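Local atomic coordinates of amoebiasin-2 (Entamoeba histolytica, PDB entry 3M86), a protein that inhibits cysteine proteases of the parasite, among them CP1, CP2 and, less strongly, CP5, by wedging three loops into the substrate-binding site. Residues A[43-46]-A[47-50]; A[18-21]-A[22-26]. All blocks are in the same frame, centred on the assembly; numbering follows the deposited sequence. Where two conformers were deposited one is given.

Interaction 1: A[43-46]-A[47-50]; sequences EYPT and DTFS
Tyr-44 and Pro-45 fold back on Thr-48 and Phe-49 at a tight turn of the immunoglobulin-like β-sandwich. The turn leads from strand 39-43 of one sheet to strand 49-58 of the other. Its tight part centres on the carbonyl of Pro-45, whose oxygen accepts two backbone N-H groups. The bond from Phe-49 N to Pro-45 O is 3.0 Å long and nearly along the C=O axis. The second, from Thr-48 N to the same oxygen, comes from above the carbonyl plane. Next to this, the aromatic ring of Tyr-44 lies against the start of the strand. A chi1 of 63° swings the ring over the Tyr-44 backbone, toward Phe-49. Tyr-44 CD1 touches Phe-49 CB at 3.7 Å. Tyr-44 CE1 brings the ring edge to 3.5 Å from Phe-49 O. The Phe-49 ring is buried and turns inward, against Ile-86 and Val-108. The proline ring belongs to the packed part too: Pro-45 CG is 3.9 Å from Thr-48 CB. The other side is open to solvent. Thr-46 and Asp-47 form this exposed side, and their CB atoms point away from the facing segment. A water bridges two carbonyls that cannot bond each other: it donates to Thr-46 O at 2.7 Å and also to Phe-49 O. Yet Asp-47 OD2 turns back to lie 3.5 Å from Pro-45 CB, and it accepts a 2.9 Å hydrogen bond from Thr-48 OG1, which meets it from above the carboxylate plane.

Interaction 2: A[18-21]-A[22-26]; sequences LHIS and FNDLI
The carboxylate of Asp-24 has the backbone of Ser-21 over one face. Ser-21 N reaches Asp-24 OD1 at 2.9 Å from well above the carboxylate plane, in an almost straight bond (173°). Ser-21 O and Ser-21 CB lie on this same side of the plane. Asp-24 OD1 also lies 3.6 Å from Ile-20 CB. A water donates to Asp-24 OD1 at 2.7 Å and also bonds to Ser-21 OG. His-7 NE2 hydrogen-bonds to OD1 as well, and Ala-5 N bonds to OD2. The buried group is thus satisfied at both oxygens, which would favour its ionised form. The other flat groups of the turn do less here. The amide of Asn-23 brings only its OD1 near, 3.8 Å from Ser-21 CB. The Phe-22 side chain takes no more than a CB touch on Ser-21 and rests on Pro-78 and Val-81. The backbone forms a type I β-turn from Ser-21 to Asp-24, closed by Asp-24 N bonding to Ser-21 O at 3.0 Å. Because the Asp-24 side chain returns to Ser-21 N, the two residues are paired in both directions. The turn carries the chain from strand 17-20 to strand 25-32, which belong to the two facing sheets of the immunoglobulin-like sandwich. On the core side of the turn, Ile-20 and Leu-18 meet Ile-26. A chi1 of 73° sends CG1 of Ile-20 toward Ile-26. There Ile-20 CD1 meets Ile-26 CD1 at 4.0 Å, the two chains crossing at about a right angle. Leu-18 adds a looser touch, with its CD2 4.4 Å from Ile-26 CG1.

In the fold
Strand 6-9 opens the chain in one sheet; strand 17-20 follows in the other, and interaction 2 closes the turn from it into strand 25-32, back in the sheet of strand 6-9. The BC loop follows, and strand 39-43 returns to the sheet of 17-20. Interaction 1 then closes the turn into strand 49-58, again in the sheet of 25-32, which leads on to the DE loop. The two contacts are in series and do not nest. Both are crossings between sheets, at the end of the sandwich away from the inhibitory BC and DE loops. Their centres are about 13 Å apart. They meet in the core, where Phe-49 CZ packs on Ile-26 CD1 at 3.6 Å.

Interaction 1: A[43-46]-A[47-50]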
loop_
_atom_site.group_PDB
_atom_site.type_symbol
_atom_site.label_atom_id
_atom_site.label_comp_id
_atom_site.label_asym_id
_atom_site.label_seq_id
_atom_site.Cartn_x
_atom_site.Cartn_y
_atom_site.Cartn_z
ATOM N N GLU A 43 -0.032 3.105 7.698
ATOM C CA GLU A 43 0.319 2.805 9.074
ATOM C C GLU A 43 0.645 1.330 9.134
ATOM O O GLU A 43 -0.166 0.484 8.749
ATOM C CB GLU A 43 -0.833 3.137 10.025
ATOM N N TYR A 44 1.848 1.017 9.588
ATOM C CA TYR A 44 2.247 -0.371 9.743
ATOM C C TYR A 44 3.223 -0.462 10.902
ATOM O O TYR A 44 3.798 0.550 11.329
ATOM C CB TYR A 44 2.884 -0.906 8.453
ATOM C CG TYR A 44 4.163 -0.207 8.067
ATOM C CD1 TYR A 44 5.387 -0.673 8.517
ATOM C CD2 TYR A 44 4.145 0.923 7.270
ATOM C CE1 TYR A 44 6.560 -0.040 8.175
ATOM C CE2 TYR A 44 5.319 1.570 6.923
ATOM C CZ TYR A 44 6.522 1.080 7.378
ATOM O OH TYR A 44 7.696 1.712 7.042
ATOM N N PRO A 45 3.392 -1.669 11.451
ATOM C CA PRO A 45 4.319 -1.857 12.570
ATOM C C PRO A 45 5.761 -1.773 12.082
ATOM O O PRO A 45 6.195 -2.639 11.315
ATOM C CB PRO A 45 3.989 -3.269 13.059
ATOM C CG PRO A 45 3.437 -3.970 11.850
ATOM C CD PRO A 45 2.710 -2.918 11.060
ATOM N N THR A 46 6.484 -0.741 12.510
ATOM C CA THR A 46 7.849 -0.525 12.034
ATOM C C THR A 46 8.840 -1.495 12.663
ATOM O O THR A 46 9.973 -1.615 12.200
ATOM C CB THR A 46 8.324 0.909 12.291
ATOM O OG1 THR A 46 8.250 1.178 13.686
ATOM C CG2 THR A 46 7.439 1.901 11.534
ATOM N N ASP A 47 8.430 -2.185 13.720
ATOM C CA ASP A 47 9.293 -3.218 14.267
ATOM C C ASP A 47 9.187 -4.493 13.423
ATOM O O ASP A 47 10.053 -5.354 13.508
ATOM C CB ASP A 47 8.964 -3.510 15.734
ATOM C CG ASP A 47 7.624 -4.198 15.909
ATOM O OD1 ASP A 47 7.430 -4.860 16.952
ATOM O OD2 ASP A 47 6.764 -4.082 15.012
ATOM N N THR A 48 8.146 -4.597 12.595
ATOM C CA THR A 48 7.878 -5.846 11.867
ATOM C C THR A 48 8.116 -5.769 10.357
ATOM O O THR A 48 8.447 -6.787 9.740
ATOM C CB THR A 48 6.458 -6.382 12.144
ATOM O OG1 THR A 48 6.267 -6.489 13.562
ATOM C CG2 THR A 48 6.270 -7.776 11.523
ATOM N N PHE A 49 7.941 -4.581 9.773
ATOM C CA PHE A 49 8.238 -4.360 8.361
ATOM C C PHE A 49 9.235 -3.244 8.130
ATOM O O PHE A 49 9.254 -2.240 8.854
ATOM C CB PHE A 49 6.987 -3.928 7.589
ATOM C CG PHE A 49 6.011 -5.024 7.325
ATOM C CD1 PHE A 49 6.298 -6.010 6.408
ATOM C CD2 PHE A 49 4.779 -5.043 7.969
ATOM C CE1 PHE A 49 5.390 -7.025 6.154
ATOM C CE2 PHE A 49 3.873 -6.052 7.724
ATOM C CZ PHE A 49 4.181 -7.041 6.819
ATOM N N SER A 50 10.045 -3.412 7.091
ATOM C CA SER A 50 10.878 -2.338 6.562
ATOM C C SER A 50 10.298 -1.826 5.243
ATOM O O SER A 50 9.806 -2.605 4.432
ATOM C CB SER A 50 12.302 -2.845 6.339
ATOM O OG SER A 50 13.116 -1.844 5.760
HETATM O O HOH W 1 10.993 -0.356 10.017
#

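Interaction 2: A[18-21]-A[22-26]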
loop_
_atom_site.group_PDB
_atom_site.type_symbol
_atom_site.label_atom_id
_atom_site.label_comp_id
_atom_site.label_asym_id
_atom_site.label_seq_id
_atom_site.Cartn_x
_atom_site.Cartn_y
_atom_site.Cartn_z
ATOM N N LEU A 18 -3.478 -12.039 4.467
ATOM C CA LEU A 18 -2.419 -12.590 3.648
ATOM C C LEU A 18 -1.465 -13.364 4.542
ATOM O O LEU A 18 -1.003 -12.840 5.550
ATOM C CB LEU A 18 -1.657 -11.435 2.999
ATOM C CG LEU A 18 -0.815 -11.647 1.749
ATOM C CD1 LEU A 18 -1.661 -12.232 0.630
ATOM C CD2 LEU A 18 -0.213 -10.312 1.342
ATOM N N HIS A 19 -1.162 -14.598 4.167
ATOM C CA HIS A 19 -0.126 -15.353 4.842
ATOM C C HIS A 19 1.099 -15.378 3.939
ATOM O O HIS A 19 1.037 -15.861 2.809
ATOM C CB HIS A 19 -0.603 -16.767 5.180
ATOM C CG HIS A 19 -1.648 -16.804 6.254
ATOM N ND1 HIS A 19 -1.387 -17.236 7.535
ATOM C CD2 HIS A 19 -2.952 -16.440 6.240
ATOM C CE1 HIS A 19 -2.486 -17.147 8.262
ATOM N NE2 HIS A 19 -3.451 -16.665 7.499
ATOM N N ILE A 20 2.203 -14.829 4.436
ATOM C CA ILE A 20 3.435 -14.758 3.664
ATOM C C ILE A 20 4.595 -15.370 4.432
ATOM O O ILE A 20 4.498 -15.615 5.635
ATOM C CB ILE A 20 3.786 -13.309 3.277
ATOM C CG1 ILE A 20 4.273 -12.516 4.491
ATOM C CG2 ILE A 20 2.576 -12.625 2.686
ATOM C CD1 ILE A 20 4.897 -11.159 4.123
ATOM N N SER A 21 5.685 -15.652 3.727
ATOM C CA SER A 21 6.882 -16.192 4.358
ATOM C C SER A 21 7.843 -15.059 4.727
ATOM O O SER A 21 7.740 -13.944 4.211
ATOM C CB SER A 21 7.567 -17.208 3.442
ATOM O OG SER A 21 6.687 -18.274 3.117
ATOM N N PHE A 22 8.775 -15.361 5.628
ATOM C CA PHE A 22 9.736 -14.387 6.144
ATOM C C PHE A 22 10.495 -13.652 5.046
ATOM O O PHE A 22 10.770 -12.456 5.170
ATOM C CB PHE A 22 10.727 -15.137 7.040
ATOM C CG PHE A 22 11.462 -14.278 8.046
ATOM C CD1 PHE A 22 11.310 -12.904 8.108
ATOM C CD2 PHE A 22 12.314 -14.887 8.950
ATOM C CE1 PHE A 22 12.006 -12.160 9.072
ATOM C CE2 PHE A 22 13.000 -14.155 9.899
ATOM C CZ PHE A 22 12.853 -12.796 9.959
ATOM N N ASN A 23 10.827 -14.345 3.962
ATOM C CA ASN A 23 11.621 -13.710 2.916
ATOM C C ASN A 23 10.793 -13.191 1.750
ATOM O O ASN A 23 11.330 -12.870 0.692
ATOM C CB ASN A 23 12.713 -14.651 2.409
ATOM C CG ASN A 23 12.165 -15.973 1.937
ATOM O OD1 ASN A 23 10.992 -16.282 2.146
ATOM N ND2 ASN A 23 13.015 -16.771 1.293
ATOM N N ASP A 24 9.487 -13.094 1.960
ATOM C CA ASP A 24 8.576 -12.572 0.928
ATOM C C ASP A 24 8.558 -11.039 0.908
ATOM O O ASP A 24 9.177 -10.392 1.766
ATOM C CB ASP A 24 7.161 -13.095 1.174
ATOM C CG ASP A 24 6.978 -14.540 0.732
ATOM O OD1 ASP A 24 5.868 -15.073 0.935
ATOM O OD2 ASP A 24 7.935 -15.159 0.198
ATOM N N LEU A 25 7.855 -10.468 -0.070
ATOM C CA LEU A 25 7.655 -9.027 -0.153
ATOM C C LEU A 25 6.188 -8.724 -0.365
ATOM O O LEU A 25 5.497 -9.488 -1.034
ATOM C CB LEU A 25 8.444 -8.428 -1.316
ATOM C CG LEU A 25 9.946 -8.198 -1.202
ATOM C CD1 LEU A 25 10.461 -7.647 -2.519
ATOM C CD2 LEU A 25 10.247 -7.233 -0.062
ATOM N N ILE A 26 5.722 -7.612 0.200
ATOM C CA ILE A 26 4.378 -7.108 -0.072
ATOM C C ILE A 26 4.499 -5.873 -0.938
ATOM O O ILE A 26 5.309 -4.992 -0.652
ATOM C CB ILE A 26 3.659 -6.737 1.220
ATOM C CG1 ILE A 26 3.402 -7.991 2.051
ATOM C CG2 ILE A 26 2.323 -6.018 0.925
ATOM C CD1 ILE A 26 3.012 -7.701 3.465
HETATM O O HOH W 2 4.566 -17.441 0.989
#